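Side-chain contact in ubiquitin domain-containing protein DSK2,putative (PDB 6JL3), which probably acts as a ubiquitin shuttle factor whose ubiquitin-like domain is recognised by receptors of the proteasome: residues Tyr63-Ala66 with Asp67-Met71. Numbering follows the deposited sequence.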
ATOM      1  N   TYR A  63       2.132  10.172  -5.867  1.00  9.69           N
ATOM      2  CA  TYR A  63       1.094  10.463  -4.893  1.00 10.80           C
ATOM      3  C   TYR A  63       1.634  11.138  -3.638  1.00 11.01           C
ATOM      4  O   TYR A  63       0.868  11.376  -2.694  1.00 12.91           O
ATOM      5  CB  TYR A  63       0.404   9.159  -4.520  1.00 10.91           C
ATOM      6  CG  TYR A  63      -0.315   8.487  -5.661  1.00 11.30           C
ATOM      7  CD1 TYR A  63      -1.501   9.012  -6.159  1.00 12.80           C
ATOM      8  CD2 TYR A  63       0.159   7.302  -6.210  1.00 12.58           C
ATOM      9  CE1 TYR A  63      -2.189   8.377  -7.172  1.00 14.44           C
ATOM     10  CE2 TYR A  63      -0.527   6.662  -7.226  1.00 13.76           C
ATOM     11  CZ  TYR A  63      -1.699   7.210  -7.702  1.00 14.07           C
ATOM     12  OH  TYR A  63      -2.398   6.578  -8.712  1.00 15.85           O
ATOM     13  N   GLY A  64       2.925  11.456  -3.605  1.00 11.41           N
ATOM     14  CA  GLY A  64       3.496  12.137  -2.463  1.00 12.88           C
ATOM     15  C   GLY A  64       3.559  11.316  -1.195  1.00 12.92           C
ATOM     16  O   GLY A  64       3.436  11.878  -0.105  1.00 14.71           O
ATOM     17  N   VAL A  65       3.767  10.002  -1.307  1.00 12.23           N
ATOM     18  CA  VAL A  65       3.842   9.158  -0.121  1.00 12.15           C
ATOM     19  C   VAL A  65       4.993   9.626   0.751  1.00 13.23           C
ATOM     20  O   VAL A  65       6.075   9.973   0.259  1.00 18.54           O
ATOM     21  CB  VAL A  65       4.003   7.687  -0.536  1.00 13.44           C
ATOM     22  CG1 VAL A  65       5.333   7.480  -1.220  0.44 14.15           C
ATOM     23  CG2 VAL A  65       3.876   6.762   0.672  1.00 13.68           C
ATOM     24  N   ALA A  66       4.767   9.634   2.057  1.00 11.13           N
ATOM     25  CA  ALA A  66       5.740  10.147   3.012  1.00 11.45           C
ATOM     26  C   ALA A  66       5.910   9.174   4.169  1.00 10.14           C
ATOM     27  O   ALA A  66       4.994   8.424   4.517  1.00 10.41           O
ATOM     28  CB  ALA A  66       5.300  11.505   3.569  1.00 12.91           C
ATOM     29  N   ASP A  67       7.096   9.214   4.766  1.00  9.76           N
ATOM     30  CA  ASP A  67       7.448   8.367   5.902  1.00 10.25           C
ATOM     31  C   ASP A  67       6.450   8.539   7.036  1.00  9.66           C
ATOM     32  O   ASP A  67       6.239   9.651   7.532  1.00 12.03           O
ATOM     33  CB  ASP A  67       8.851   8.777   6.355  1.00 10.67           C
ATOM     34  CG  ASP A  67       9.507   7.789   7.292  1.00 10.43           C
ATOM     35  OD1 ASP A  67       8.949   6.714   7.555  1.00 11.04           O
ATOM     36  OD2 ASP A  67      10.605   8.114   7.774  1.00 12.60           O
ATOM     37  N   GLY A  68       5.825   7.432   7.426  1.00 10.12           N
ATOM     38  CA  GLY A  68       4.844   7.422   8.492  1.00 10.64           C
ATOM     39  C   GLY A  68       3.404   7.450   8.028  1.00 10.64           C
ATOM     40  O   GLY A  68       2.506   7.295   8.861  1.00 12.11           O
ATOM     41  N   ASN A  69       3.157   7.642   6.734  1.00  9.62           N
ATOM     42  CA  ASN A  69       1.789   7.679   6.239  1.00 10.16           C
ATOM     43  C   ASN A  69       1.083   6.349   6.491  1.00 10.21           C
ATOM     44  O   ASN A  69       1.706   5.283   6.533  1.00 11.47           O
ATOM     45  CB  ASN A  69       1.753   7.957   4.725  1.00 10.50           C
ATOM     46  CG  ASN A  69       1.985   9.427   4.334  1.00 11.23           C
ATOM     47  OD1 ASN A  69       2.195   9.714   3.152  1.00 12.00           O
ATOM     48  ND2 ASN A  69       1.941  10.343   5.295  1.00 12.62           N
ATOM     49  N   THR A  70      -0.238   6.425   6.614  1.00 10.36           N
ATOM     50  CA  THR A  70      -1.106   5.263   6.701  1.00 11.15           C
ATOM     51  C   THR A  70      -1.986   5.206   5.460  1.00 11.00           C
ATOM     52  O   THR A  70      -2.501   6.226   5.000  1.00 14.55           O
ATOM     53  CB  THR A  70      -1.978   5.316   7.966  1.00 14.04           C
ATOM     54  OG1 THR A  70      -1.132   5.319   9.124  0.70 11.48           O
ATOM     55  CG2 THR A  70      -2.926   4.126   8.036  1.00 16.28           C
ATOM     56  N   MET A  71      -2.120   4.013   4.902  1.00  9.33           N
ATOM     57  CA  MET A  71      -3.031   3.730   3.808  1.00  9.47           C
ATOM     58  C   MET A  71      -4.030   2.684   4.276  1.00  9.44           C
ATOM     59  O   MET A  71      -3.811   1.983   5.268  1.00 10.57           O
ATOM     60  CB  MET A  71      -2.269   3.184   2.600  1.00 10.77           C
ATOM     61  CG  MET A  71      -1.145   4.086   2.130  1.00 11.04           C
ATOM     62  SD  MET A  71      -0.467   3.550   0.553  1.00 12.36           S
ATOM     63  CE  MET A  71       0.791   4.787   0.268  1.00 12.78           C
TER
HETATM   64  O   HOH W   1       1.538  12.253   2.331  1.00 21.07           O
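Asn69 reaches back to Ala66 with both its backbone and its side chain: the backbone bond closes the type II turn that runs from Ala66 to Asn69, and the side chain adds a second bond beside it. The turn's own bond joins Asn69 N to Ala66 O at 3.0 Å and is fairly straight, 160° at the hydrogen. Gly68 takes the third position with a positive phi; there a CB would press against the carbonyl oxygen of Asp67, which is why glycine fits.

Followed outward from the backbone, the Asn69 side chain stays beside Ala66 all the way. Its CB lies 3.3 Å from Ala66 O. With CG set beside the backbone N and opposite the carbonyl carbon (chi1 -78°), the amide folds back along the incoming loop, and Asn69 CG rests 3.2 Å from the same Ala66 O. At the tip, Asn69 OD1 accepts from Ala66 N at 2.8 Å; the donor stands well above the carbonyl plane, 58° out of it, and the bond is bent. A water 2.7 Å from Asn69 OD1 donates a hydrogen bond to it and another to Gly64 O. Two donors thus grip OD1, while Asn69 ND2 passes Ala66 CB at 4.0 Å. Asparagine suits the place because its short side chain brings a carbonyl to a backbone N-H three residues back.

On the inner side the contact is apolar: Val65 CG2, anti to its backbone N, meets Met71 CE at 3.7 Å, the extended methionine crossing the valine nearly at a right angle. Asp67 points away from the turn at its CB, and its OD1 accepts from Asn6 N of strand 5-11. The turn leads into strand 70-75 of the ubiquitin-like beta-grasp sheet, where Met71 packs against Phe9 of strand 5-11, Ile47 of strand 45-49 and Leu30 of helix 27-35.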